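Local coordinates for protein putative ribose operon repressor (Burkholderia thailandensis, PDB 3EGC) that probably acts as a LacI-family transcription repressor that binds a regulatory DNA region, with a sugar-binding-type domain that would sense a small effector, at residues A92-L97 with L137-E142; A104-N109 with E264-T269; H125-A130 with Q160-A165; G176-L181 with L205-L210. One frame throughout, in Å; residues are numbered along the deposited sequence.

Interaction 1 of 4, residues A92-L97 with L137-E142; sequences AVNREL and LMTSRE
L137 lays its CD2 methyl over one face of the R95 guanidinium. The methyl sits toward the rim of the group, with CD2 3.4 Å from R95 NH2. The contact joins the two lobes of a type I periplasmic-binding-protein fold, as in LacI-family repressors. The 92-97 segment leaves the end of strand 90-93 in one lobe, and L137 is the N-cap of helix 138-153 in the other. Bends at chi2 (114°) and chi3 (80°) place R95 CD and NE, and NE too lies close to L137 CD2. R95 NH2 also forms a long, weak ion pair with E48.

The loop turns sharply at N94. R95 N bonds back to V93 O at 2.8 Å, and the positive phi of N94 fits a classic gamma turn. The turn presents N94 O to two methyl groups. M138 CE and T139 CG2 each lie 3.4 Å from that oxygen. T139 CG2 also meets the N94 side chain, at 3.4 Å from ND2, and the two side chains cross at about a right angle.

M138 is the central residue on the helix side. Its CE touches N94 O and its SD meets E96. It also packs on L106 of strand 103-107. Four of the six touching residues are buried. The E96 side chain runs past the methionine sulfur at about a right angle, with CG 3.6 Å from M138 SD and the carboxylate OE2 close by as well. The sulfur also accepts a weak hydrogen bond from E96 N, at 3.6 Å with an N-H...S angle of 151°.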
loop_
_atom_site.group_PDB
_atom_site.type_symbol
_atom_site.label_atom_id
_atom_site.label_comp_id
_atom_site.label_asym_id
_atom_site.label_seq_id
_atom_site.Cartn_x
_atom_site.Cartn_y
_atom_site.Cartn_z
ATOM N N ALA A 92 -14.903 7.350 -12.766
ATOM C CA ALA A 92 -14.819 6.924 -11.378
ATOM C C ALA A 92 -14.265 5.512 -11.291
ATOM O O ALA A 92 -14.547 4.665 -12.164
ATOM C CB ALA A 92 -16.231 6.994 -10.688
ATOM N N VAL A 93 -13.544 5.232 -10.210
ATOM C CA VAL A 93 -13.164 3.812 -9.944
ATOM C C VAL A 93 -13.688 3.469 -8.576
ATOM O O VAL A 93 -13.824 4.399 -7.705
ATOM C CB VAL A 93 -11.612 3.586 -9.942
ATOM C CG1 VAL A 93 -11.076 3.780 -11.313
ATOM C CG2 VAL A 93 -10.930 4.560 -8.921
ATOM N N ASN A 94 -13.946 2.164 -8.397
ATOM C CA ASN A 94 -14.240 1.547 -7.119
ATOM C C ASN A 94 -15.691 1.825 -6.695
ATOM O O ASN A 94 -16.465 0.875 -6.390
ATOM C CB ASN A 94 -13.193 1.939 -6.069
ATOM C CG ASN A 94 -13.562 1.507 -4.640
ATOM O OD1 ASN A 94 -13.563 2.336 -3.711
ATOM N ND2 ASN A 94 -13.885 0.256 -4.458
ATOM N N ARG A 95 -16.050 3.112 -6.697
ATOM C CA ARG A 95 -17.405 3.554 -6.359
ATOM C C ARG A 95 -17.915 4.403 -7.523
ATOM O O ARG A 95 -17.174 5.240 -8.016
ATOM C CB ARG A 95 -17.446 4.403 -5.057
ATOM C CG ARG A 95 -17.360 3.591 -3.782
ATOM C CD ARG A 95 -16.111 3.835 -3.005
ATOM N NE ARG A 95 -16.169 5.063 -2.215
ATOM C CZ ARG A 95 -15.490 5.298 -1.094
ATOM N NH1 ARG A 95 -14.692 4.390 -0.549
ATOM N NH2 ARG A 95 -15.623 6.478 -0.512
ATOM N N GLU A 96 -19.167 4.203 -7.923
ATOM C CA GLU A 96 -19.731 4.940 -9.045
ATOM C C GLU A 96 -20.127 6.358 -8.614
ATOM O O GLU A 96 -20.296 6.648 -7.417
ATOM C CB GLU A 96 -20.941 4.191 -9.623
ATOM C CG GLU A 96 -22.074 4.225 -8.665
ATOM C CD GLU A 96 -23.234 3.332 -9.068
ATOM O OE1 GLU A 96 -24.280 3.378 -8.671
ATOM O OE2 GLU A 96 -23.278 2.502 -9.819
ATOM N N LEU A 97 -20.289 7.244 -9.591
ATOM C CA LEU A 97 -20.692 8.615 -9.325
ATOM C C LEU A 97 -22.195 8.809 -9.490
ATOM O O LEU A 97 -22.826 9.502 -8.677
ATOM C CB LEU A 97 -19.973 9.558 -10.265
ATOM C CG LEU A 97 -18.777 10.362 -9.773
ATOM C CD1 LEU A 97 -18.385 9.937 -8.372
ATOM C CD2 LEU A 97 -17.608 10.280 -10.781
ATOM N N LEU A 137 -21.984 3.347 1.264
ATOM C CA LEU A 137 -21.171 3.188 0.042
ATOM C C LEU A 137 -21.689 2.124 -0.875
ATOM O O LEU A 137 -22.269 1.165 -0.434
ATOM C CB LEU A 137 -19.694 2.861 0.381
ATOM C CG LEU A 137 -18.958 3.904 1.160
ATOM C CD1 LEU A 137 -17.678 3.316 1.713
ATOM C CD2 LEU A 137 -18.704 5.131 0.248
ATOM N N MET A 138 -21.441 2.293 -2.154
ATOM C CA MET A 138 -21.806 1.318 -3.159
ATOM C C MET A 138 -21.137 -0.046 -2.848
ATOM O O MET A 138 -21.747 -1.124 -2.977
ATOM C CB MET A 138 -21.390 1.845 -4.546
ATOM C CG MET A 138 -21.942 1.054 -5.739
ATOM S SD MET A 138 -20.903 1.067 -7.278
ATOM C CE MET A 138 -19.700 -0.100 -6.693
ATOM N N THR A 139 -19.891 0.002 -2.448
ATOM C CA THR A 139 -19.171 -1.220 -2.194
ATOM C C THR A 139 -19.759 -1.992 -1.005
ATOM O O THR A 139 -20.097 -3.161 -1.142
ATOM C CB THR A 139 -17.692 -0.945 -1.963
ATOM O OG1 THR A 139 -17.583 0.054 -0.931
ATOM C CG2 THR A 139 -17.033 -0.463 -3.281
ATOM N N SER A 140 -19.938 -1.329 0.133
ATOM C CA SER A 140 -20.624 -1.922 1.281
ATOM C C SER A 140 -21.981 -2.448 0.920
ATOM O O SER A 140 -22.342 -3.534 1.362
ATOM C CB SER A 140 -20.853 -0.916 2.388
ATOM O OG SER A 140 -19.689 -0.254 2.674
ATOM N N ARG A 141 -22.749 -1.651 0.157
ATOM C CA ARG A 141 -24.104 -2.030 -0.182
ATOM C C ARG A 141 -24.075 -3.344 -1.021
ATOM O O ARG A 141 -24.797 -4.288 -0.763
ATOM C CB ARG A 141 -24.780 -0.856 -0.930
ATOM C CG ARG A 141 -26.095 -0.431 -0.374
ATOM C CD ARG A 141 -26.214 1.041 -0.005
ATOM N NE ARG A 141 -25.443 1.997 -0.800
ATOM C CZ ARG A 141 -25.612 2.155 -2.097
ATOM N NH1 ARG A 141 -24.903 3.057 -2.762
ATOM N NH2 ARG A 141 -26.500 1.380 -2.708
ATOM N N GLU A 142 -23.218 -3.393 -2.018
ATOM C CA GLU A 142 -23.218 -4.513 -2.925
ATOM C C GLU A 142 -22.640 -5.779 -2.295
ATOM O O GLU A 142 -23.088 -6.877 -2.570
ATOM C CB GLU A 142 -22.481 -4.175 -4.211
ATOM C CG GLU A 142 -23.213 -3.285 -5.165
ATOM C CD GLU A 142 -22.323 -2.939 -6.358
ATOM O OE1 GLU A 142 -22.787 -2.231 -7.261
ATOM O OE2 GLU A 142 -21.150 -3.372 -6.387
#

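Interaction 2 of 4, residues A104-N109 with E264-T269; sequences AVLSEN and EMRLQT
A104 and E264 begin a run of four parallel bridges, which continues through V105-M265 and L106-R266 to S107-L267. Backbone hydrogen bonds join the strands. M265 N donates to A104 O (2.7 Å), L106 N to M265 O (2.8 Å) and L267 N to L106 O (2.8 Å). E108 N adds a longer bond to L267 O.

Side-chain polar bonds add to these. R266 NH1 reaches S107 O at 2.8 Å, within the guanidinium plane. R266 NE binds E264 OE2 on the same strand at 2.9 Å, forming a salt bridge. R266 NH2 makes a further salt bridge to E142 of helix 138-153. E108 OE2 accepts T269 N at 2.9 Å, and the donor comes from above the carboxylate plane. The other oxygen, OE1, pairs with R111. E108 is the centre of an inverse gamma turn, which leads from the strand into helix 109-122.

Packing differs on the two faces. On the face of L106 and R266, the L106 CD1 methyl lies over the guanidinium, toward its rim, 3.5 Å from R266 NH2. On the other face V105 CG1 meets L267 CD2 at 3.8 Å. Helix 241-257 packs there, against V105, S107, M265 and L267.

The arrangement is that of the parallel sheet in one lobe of a type I periplasmic-binding-protein fold, where strand 264-272, reached after helix 241-257, pairs beside strand 103-107.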
loop_
_atom_site.group_PDB
_atom_site.type_symbol
_atom_site.label_atom_id
_atom_site.label_comp_id
_atom_site.label_asym_id
_atom_site.label_seq_id
_atom_site.Cartn_x
_atom_site.Cartn_y
_atom_site.Cartn_z
ATOM N N ALA A 104 -17.461 4.648 -15.212
ATOM C CA ALA A 104 -17.127 3.962 -14.001
ATOM C C ALA A 104 -16.458 2.610 -14.333
ATOM O O ALA A 104 -16.856 1.914 -15.290
ATOM C CB ALA A 104 -18.366 3.788 -13.217
ATOM N N VAL A 105 -15.427 2.285 -13.552
ATOM C CA VAL A 105 -14.785 1.003 -13.525
ATOM C C VAL A 105 -14.884 0.443 -12.097
ATOM O O VAL A 105 -14.187 0.897 -11.193
ATOM C CB VAL A 105 -13.281 1.085 -13.891
ATOM C CG1 VAL A 105 -12.657 -0.363 -13.931
ATOM C CG2 VAL A 105 -13.099 1.842 -15.185
ATOM N N LEU A 106 -15.704 -0.591 -11.939
ATOM C CA LEU A 106 -16.050 -1.173 -10.686
ATOM C C LEU A 106 -15.722 -2.697 -10.646
ATOM O O LEU A 106 -15.508 -3.309 -11.655
ATOM C CB LEU A 106 -17.555 -0.965 -10.493
ATOM C CG LEU A 106 -18.079 0.449 -10.804
ATOM C CD1 LEU A 106 -19.671 0.470 -10.781
ATOM C CD2 LEU A 106 -17.497 1.495 -9.833
ATOM N N SER A 107 -15.727 -3.293 -9.466
ATOM C CA SER A 107 -15.619 -4.764 -9.356
ATOM C C SER A 107 -16.982 -5.426 -9.365
ATOM O O SER A 107 -18.000 -4.754 -9.124
ATOM C CB SER A 107 -14.896 -5.189 -8.073
ATOM O OG SER A 107 -13.546 -4.760 -8.105
ATOM N N GLU A 108 -16.996 -6.736 -9.608
ATOM C CA GLU A 108 -18.237 -7.518 -9.419
ATOM C C GLU A 108 -18.521 -7.871 -7.938
ATOM O O GLU A 108 -18.439 -9.047 -7.500
ATOM C CB GLU A 108 -18.306 -8.742 -10.356
ATOM C CG GLU A 108 -17.224 -9.807 -10.084
ATOM C CD GLU A 108 -17.056 -10.811 -11.231
ATOM O OE1 GLU A 108 -17.794 -10.714 -12.248
ATOM O OE2 GLU A 108 -16.187 -11.697 -11.096
ATOM N N ASN A 109 -18.866 -6.852 -7.166
ATOM C CA ASN A 109 -19.006 -7.030 -5.704
ATOM C C ASN A 109 -20.061 -8.032 -5.217
ATOM O O ASN A 109 -19.740 -8.916 -4.415
ATOM C CB ASN A 109 -19.217 -5.703 -5.017
ATOM C CG ASN A 109 -18.085 -4.696 -5.305
ATOM O OD1 ASN A 109 -16.926 -4.955 -4.994
ATOM N ND2 ASN A 109 -18.447 -3.527 -5.818
ATOM N N GLU A 264 -20.132 1.985 -17.769
ATOM C CA GLU A 264 -19.918 1.257 -16.542
ATOM C C GLU A 264 -19.288 -0.079 -16.845
ATOM O O GLU A 264 -19.837 -0.906 -17.523
ATOM C CB GLU A 264 -21.213 1.069 -15.718
ATOM C CG GLU A 264 -21.026 0.097 -14.518
ATOM C CD GLU A 264 -22.239 -0.027 -13.574
ATOM O OE1 GLU A 264 -23.024 0.965 -13.469
ATOM O OE2 GLU A 264 -22.416 -1.116 -12.950
ATOM N N MET A 265 -18.086 -0.281 -16.336
ATOM C CA MET A 265 -17.414 -1.550 -16.509
ATOM C C MET A 265 -17.404 -2.295 -15.197
ATOM O O MET A 265 -17.000 -1.771 -14.172
ATOM C CB MET A 265 -15.975 -1.374 -16.957
ATOM C CG MET A 265 -15.718 -1.529 -18.466
ATOM S SD MET A 265 -14.030 -1.089 -18.990
ATOM C CE MET A 265 -13.377 -2.778 -19.055
ATOM N N ARG A 266 -17.848 -3.541 -15.240
ATOM C CA ARG A 266 -17.708 -4.403 -14.097
ATOM C C ARG A 266 -16.601 -5.418 -14.357
ATOM O O ARG A 266 -16.691 -6.213 -15.293
ATOM C CB ARG A 266 -19.024 -5.123 -13.839
ATOM C CG ARG A 266 -20.109 -4.190 -13.360
ATOM C CD ARG A 266 -20.004 -3.966 -11.861
ATOM N NE ARG A 266 -20.994 -3.031 -11.378
ATOM C CZ ARG A 266 -21.189 -2.726 -10.089
ATOM N NH1 ARG A 266 -20.436 -3.318 -9.120
ATOM N NH2 ARG A 266 -22.129 -1.837 -9.759
ATOM N N LEU A 267 -15.590 -5.427 -13.504
ATOM C CA LEU A 267 -14.445 -6.327 -13.693
ATOM C C LEU A 267 -14.468 -7.624 -12.826
ATOM O O LEU A 267 -14.826 -7.618 -11.667
ATOM C CB LEU A 267 -13.162 -5.581 -13.417
ATOM C CG LEU A 267 -12.379 -5.030 -14.601
ATOM C CD1 LEU A 267 -13.227 -4.719 -15.890
ATOM C CD2 LEU A 267 -11.388 -3.887 -14.227
ATOM N N GLN A 268 -14.072 -8.730 -13.422
ATOM C CA GLN A 268 -14.044 -10.006 -12.758
ATOM C C GLN A 268 -13.091 -10.050 -11.539
ATOM O O GLN A 268 -11.915 -9.608 -11.583
ATOM C CB GLN A 268 -13.668 -11.082 -13.799
ATOM C CG GLN A 268 -12.913 -12.372 -13.309
ATOM C CD GLN A 268 -12.357 -13.212 -14.517
ATOM O OE1 GLN A 268 -11.282 -12.959 -15.060
ATOM N NE2 GLN A 268 -13.117 -14.175 -14.942
ATOM N N THR A 269 -13.617 -10.570 -10.457
ATOM C CA THR A 269 -12.899 -10.854 -9.269
ATOM C C THR A 269 -12.707 -12.386 -9.209
ATOM O O THR A 269 -13.420 -13.174 -9.858
ATOM C CB THR A 269 -13.725 -10.432 -8.033
ATOM O OG1 THR A 269 -14.899 -11.231 -7.923
ATOM C CG2 THR A 269 -14.144 -9.043 -8.168
#

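Interaction 3 of 4, residues H125-A130 with Q160-A165; sequences HTRIGA and QEWIAA
A130 and I163 form a parallel bridge, with A130 N bonded to W162 O at 3.1 Å and A164 N bonded to A130 O at 3.0 Å. The two bonds bracket I163. Strand 163-164 is an edge strand of the sheet within this chain. With strand 128-131 and helix 138-153 it makes a beta-alpha-beta unit. W162 O lies 3.4 Å from G129 CA, on the side where a CB would collide with it.

The W162 side chain does most of the packing. Its CG stands beside the backbone N (chi1 -68°), and the ring lies against residues 126 to 128. R127 CA sits over the face of the six-membered ring in a CH-pi contact. R127 CG touches CZ2 and CH2 of that ring, 3.7 Å from W162 CZ2. I128 O approaches obliquely, 3.4 Å from W162 CE3. A130 CB makes a looser apolar contact with I163 CD1. I163 also packs on L144 and F147 of helix 138-153.

The polar ends turn to other partners. R127 meets the ring through CA, CB and CG, while its NH2 binds the carbonyl of R186. W162 NE1 binds the carbonyl of D185. Between the two segments the backbone bonds supply the polar pairing and set the register, while the ring packs on R127 carbons and also lies close to the carbonyl oxygens of T126 and I128.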
loop_
_atom_site.group_PDB
_atom_site.type_symbol
_atom_site.label_atom_id
_atom_site.label_comp_id
_atom_site.label_asym_id
_atom_site.label_seq_id
_atom_site.Cartn_x
_atom_site.Cartn_y
_atom_site.Cartn_z
ATOM N N HIS A 125 -21.046 -23.561 8.071
ATOM C CA HIS A 125 -21.456 -22.395 8.885
ATOM C C HIS A 125 -22.921 -22.056 8.665
ATOM O O HIS A 125 -23.367 -22.040 7.530
ATOM C CB HIS A 125 -20.582 -21.153 8.634
ATOM C CG HIS A 125 -19.174 -21.300 9.114
ATOM N ND1 HIS A 125 -18.818 -21.186 10.439
ATOM C CD2 HIS A 125 -18.028 -21.546 8.433
ATOM C CE1 HIS A 125 -17.510 -21.378 10.555
ATOM N NE2 HIS A 125 -17.008 -21.577 9.345
ATOM N N THR A 126 -23.648 -21.782 9.743
ATOM C CA THR A 126 -25.031 -21.359 9.608
ATOM C C THR A 126 -25.269 -19.992 10.284
ATOM O O THR A 126 -26.126 -19.233 9.891
ATOM C CB THR A 126 -26.001 -22.417 10.197
ATOM O OG1 THR A 126 -25.711 -22.614 11.605
ATOM C CG2 THR A 126 -25.909 -23.725 9.415
ATOM N N ARG A 127 -24.504 -19.709 11.323
ATOM C CA ARG A 127 -24.518 -18.394 11.962
ATOM C C ARG A 127 -23.450 -17.545 11.278
ATOM O O ARG A 127 -22.291 -17.517 11.700
ATOM C CB ARG A 127 -24.250 -18.516 13.456
ATOM C CG ARG A 127 -25.494 -19.048 14.272
ATOM C CD ARG A 127 -25.150 -19.172 15.776
ATOM N NE ARG A 127 -24.491 -20.464 16.088
ATOM C CZ ARG A 127 -23.564 -20.635 17.023
ATOM N NH1 ARG A 127 -23.027 -21.849 17.223
ATOM N NH2 ARG A 127 -23.166 -19.596 17.754
ATOM N N ILE A 128 -23.844 -16.854 10.212
ATOM C CA ILE A 128 -22.879 -16.102 9.470
ATOM C C ILE A 128 -23.170 -14.606 9.471
ATOM O O ILE A 128 -24.277 -14.203 9.178
ATOM C CB ILE A 128 -22.753 -16.635 8.023
ATOM C CG1 ILE A 128 -22.351 -18.113 8.063
ATOM C CG2 ILE A 128 -21.754 -15.808 7.249
ATOM C CD1 ILE A 128 -22.283 -18.753 6.701
ATOM N N GLY A 129 -22.165 -13.794 9.777
ATOM C CA GLY A 129 -22.348 -12.364 9.779
ATOM C C GLY A 129 -21.472 -11.635 8.742
ATOM O O GLY A 129 -20.666 -12.241 8.031
ATOM N N ALA A 130 -21.638 -10.334 8.684
ATOM C CA ALA A 130 -20.926 -9.516 7.755
ATOM C C ALA A 130 -20.532 -8.166 8.414
ATOM O O ALA A 130 -21.344 -7.517 9.003
ATOM C CB ALA A 130 -21.809 -9.258 6.493
ATOM N N GLN A 160 -30.217 -9.364 11.802
ATOM C CA GLN A 160 -29.679 -8.027 11.638
ATOM C C GLN A 160 -28.520 -7.759 12.547
ATOM O O GLN A 160 -27.607 -7.072 12.120
ATOM C CB GLN A 160 -30.724 -6.924 11.886
ATOM C CG GLN A 160 -31.261 -6.216 10.647
ATOM C CD GLN A 160 -30.175 -5.608 9.746
ATOM O OE1 GLN A 160 -30.266 -5.702 8.529
ATOM N NE2 GLN A 160 -29.148 -5.019 10.341
ATOM N N GLU A 161 -28.579 -8.257 13.787
ATOM C CA GLU A 161 -27.514 -8.027 14.760
ATOM C C GLU A 161 -26.171 -8.750 14.386
ATOM O O GLU A 161 -25.143 -8.611 15.085
ATOM C CB GLU A 161 -27.966 -8.406 16.161
ATOM C CG GLU A 161 -28.406 -9.870 16.317
ATOM C CD GLU A 161 -29.910 -10.071 16.152
ATOM O OE1 GLU A 161 -30.374 -11.054 16.763
ATOM O OE2 GLU A 161 -30.593 -9.305 15.441
ATOM N N TRP A 162 -26.203 -9.511 13.288
ATOM C CA TRP A 162 -25.009 -10.153 12.745
ATOM C C TRP A 162 -24.299 -9.196 11.731
ATOM O O TRP A 162 -23.174 -9.459 11.279
ATOM C CB TRP A 162 -25.361 -11.488 12.060
ATOM C CG TRP A 162 -25.839 -12.579 12.988
ATOM C CD1 TRP A 162 -25.726 -12.608 14.352
ATOM C CD2 TRP A 162 -26.455 -13.834 12.603
ATOM N NE1 TRP A 162 -26.261 -13.774 14.833
ATOM C CE2 TRP A 162 -26.716 -14.544 13.785
ATOM C CE3 TRP A 162 -26.814 -14.408 11.366
ATOM C CZ2 TRP A 162 -27.304 -15.820 13.780
ATOM C CZ3 TRP A 162 -27.420 -15.649 11.349
ATOM C CH2 TRP A 162 -27.671 -16.348 12.549
ATOM N N ILE A 163 -24.989 -8.109 11.380
ATOM C CA ILE A 163 -24.496 -7.113 10.415
ATOM C C ILE A 163 -23.906 -5.877 11.114
ATOM O O ILE A 163 -24.490 -5.339 12.042
ATOM C CB ILE A 163 -25.608 -6.629 9.469
ATOM C CG1 ILE A 163 -26.462 -7.815 8.941
ATOM C CG2 ILE A 163 -25.025 -5.804 8.293
ATOM C CD1 ILE A 163 -25.924 -8.495 7.772
ATOM N N ALA A 164 -22.753 -5.423 10.666
ATOM C CA ALA A 164 -22.200 -4.171 11.212
ATOM C C ALA A 164 -21.569 -3.378 10.072
ATOM O O ALA A 164 -20.996 -3.962 9.151
ATOM C CB ALA A 164 -21.196 -4.418 12.300
ATOM N N ALA A 165 -21.719 -2.055 10.150
ATOM C CA ALA A 165 -21.273 -1.152 9.077
ATOM C C ALA A 165 -20.299 -0.191 9.658
ATOM O O ALA A 165 -20.530 0.259 10.771
ATOM C CB ALA A 165 -22.416 -0.390 8.510
#

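Interaction 4 of 4, residues G176-L181 with L205-L210; sequences GAIKVL and LNVLGL
I178 and L181 meet V207, L208, L205 and L210 through aliphatic side chains, plus one carbonyl oxygen; none of the touching side chains is flat, so there are no ring faces or edges to describe. The nearest pair is I178 CD1 and V207 CG1, 3.6 Å apart, with the two side chains crossing at about a right angle. The extended chain of I178 (chi2 -179°) carries CD1 out to the valine.

L208 is the central residue of its segment. Its CD1 fits between L181 CB, at 3.7 Å, and I178 O, at 3.8 Å. That carbonyl is also hydrogen-bonded to T182 OG1. Deeper in, L181 CD1 meets L205 CD2 at 3.8 Å. L210 CD1 adds a looser touch to L181 CB.

L210 reaches this site because the helix ends just before it. G209 has a positive phi, and L210 N bonds to L205 O at 2.7 Å, which fits a Schellman motif.

No hydrogen bond crosses the contact. It is plain packing between helix 174-181 and the C-terminal end of helix 195-208. A204 of the latter helix extends it, touching A177 and I178. Beneath them, V180 and L181 rest on L190 of strand 189-192.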
loop_
_atom_site.group_PDB
_atom_site.type_symbol
_atom_site.label_atom_id
_atom_site.label_comp_id
_atom_site.label_asym_id
_atom_site.label_seq_id
_atom_site.Cartn_x
_atom_site.Cartn_y
_atom_site.Cartn_z
ATOM N N GLY A 176 -17.564 -2.579 15.320
ATOM C CA GLY A 176 -18.638 -3.325 14.720
ATOM C C GLY A 176 -18.435 -4.827 14.944
ATOM O O GLY A 176 -19.380 -5.539 15.270
ATOM N N ALA A 177 -17.200 -5.317 14.739
ATOM C CA ALA A 177 -16.957 -6.721 14.956
ATOM C C ALA A 177 -17.195 -7.085 16.433
ATOM O O ALA A 177 -17.900 -8.042 16.755
ATOM C CB ALA A 177 -15.588 -7.116 14.524
ATOM N N ILE A 178 -16.604 -6.297 17.323
ATOM C CA ILE A 178 -16.757 -6.494 18.748
ATOM C C ILE A 178 -18.272 -6.591 19.114
ATOM O O ILE A 178 -18.715 -7.476 19.896
ATOM C CB ILE A 178 -16.067 -5.370 19.549
ATOM C CG1 ILE A 178 -14.564 -5.561 19.553
ATOM C CG2 ILE A 178 -16.613 -5.325 20.971
ATOM C CD1 ILE A 178 -13.732 -4.518 20.330
ATOM N N LYS A 179 -19.053 -5.688 18.532
ATOM C CA LYS A 179 -20.488 -5.724 18.703
ATOM C C LYS A 179 -21.220 -6.949 18.157
ATOM O O LYS A 179 -22.039 -7.561 18.852
ATOM C CB LYS A 179 -21.141 -4.441 18.192
ATOM C CG LYS A 179 -22.667 -4.405 18.402
ATOM C CD LYS A 179 -23.223 -3.094 17.951
ATOM C CE LYS A 179 -24.486 -2.736 18.774
ATOM N NZ LYS A 179 -25.705 -3.475 18.279
ATOM N N VAL A 180 -20.988 -7.324 16.916
ATOM C CA VAL A 180 -21.676 -8.519 16.460
ATOM C C VAL A 180 -21.181 -9.818 17.114
ATOM O O VAL A 180 -21.925 -10.731 17.272
ATOM C CB VAL A 180 -21.871 -8.607 14.917
ATOM C CG1 VAL A 180 -21.484 -7.312 14.231
ATOM C CG2 VAL A 180 -21.210 -9.860 14.331
ATOM N N LEU A 181 -19.938 -9.857 17.537
ATOM C CA LEU A 181 -19.377 -11.059 18.112
ATOM C C LEU A 181 -19.668 -11.243 19.615
ATOM O O LEU A 181 -19.405 -12.301 20.159
ATOM C CB LEU A 181 -17.873 -11.135 17.828
ATOM C CG LEU A 181 -17.441 -11.400 16.380
ATOM C CD1 LEU A 181 -15.980 -11.132 16.266
ATOM C CD2 LEU A 181 -17.738 -12.818 15.956
ATOM N N LEU A 205 -11.336 -10.034 17.584
ATOM C CA LEU A 205 -11.200 -11.402 18.072
ATOM C C LEU A 205 -10.418 -11.445 19.379
ATOM O O LEU A 205 -10.935 -11.880 20.420
ATOM C CB LEU A 205 -10.591 -12.329 17.034
ATOM C CG LEU A 205 -11.563 -12.635 15.875
ATOM C CD1 LEU A 205 -10.905 -13.522 14.816
ATOM C CD2 LEU A 205 -12.877 -13.240 16.369
ATOM N N ASN A 206 -9.204 -10.931 19.351
ATOM C CA ASN A 206 -8.439 -11.001 20.556
ATOM C C ASN A 206 -8.676 -9.948 21.638
ATOM O O ASN A 206 -8.251 -10.124 22.767
ATOM C CB ASN A 206 -6.975 -11.428 20.300
ATOM C CG ASN A 206 -6.095 -10.334 19.791
ATOM O OD1 ASN A 206 -5.270 -10.569 18.881
ATOM N ND2 ASN A 206 -6.165 -9.165 20.428
ATOM N N VAL A 207 -9.435 -8.908 21.318
ATOM C CA VAL A 207 -10.034 -8.090 22.345
ATOM C C VAL A 207 -11.064 -8.951 23.127
ATOM O O VAL A 207 -11.128 -8.925 24.340
ATOM C CB VAL A 207 -10.743 -6.864 21.756
ATOM C CG1 VAL A 207 -11.740 -6.329 22.738
ATOM C CG2 VAL A 207 -9.747 -5.777 21.376
ATOM N N LEU A 208 -11.860 -9.730 22.405
ATOM C CA LEU A 208 -12.857 -10.599 22.997
ATOM C C LEU A 208 -12.287 -11.947 23.532
ATOM O O LEU A 208 -12.987 -12.698 24.215
ATOM C CB LEU A 208 -13.960 -10.836 21.990
ATOM C CG LEU A 208 -14.854 -9.633 21.706
ATOM C CD1 LEU A 208 -15.927 -9.999 20.715
ATOM C CD2 LEU A 208 -15.524 -9.093 22.962
ATOM N N GLY A 209 -11.026 -12.237 23.239
ATOM C CA GLY A 209 -10.446 -13.527 23.601
ATOM C C GLY A 209 -10.931 -14.673 22.689
ATOM O O GLY A 209 -10.903 -15.845 23.064
ATOM N N LEU A 210 -11.348 -14.343 21.466
ATOM C CA LEU A 210 -11.828 -15.383 20.562
ATOM C C LEU A 210 -10.744 -15.867 19.623
ATOM O O LEU A 210 -9.779 -15.193 19.401
ATOM C CB LEU A 210 -13.072 -14.941 19.799
ATOM C CG LEU A 210 -14.303 -14.520 20.631
ATOM C CD1 LEU A 210 -15.449 -14.032 19.749
ATOM C CD2 LEU A 210 -14.763 -15.701 21.455
#

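Interactions 1 and 2 adjoin, their centres 10 Å apart. E142 of the first forms a salt bridge with R266 of the second and probably a hydrogen bond with N109. Interaction 1 uses strand 90-93 and interaction 2 its sheet neighbour 103-107. Interactions 3 and 4 lie together in the other lobe, 13 Å apart by centres, where V180 packs against E161, W162 and A164. Helix 138-153 starts in interaction 1 and leads to strand 163-164 of interaction 3. Along the chain interaction 1 crosses both 2 and 3, while 3 and then 4 fall inside the loop closed by 2. Interaction 1 thus bridges the lobes, and interaction 2 lies in the first lobe's sheet, tied to it through E142.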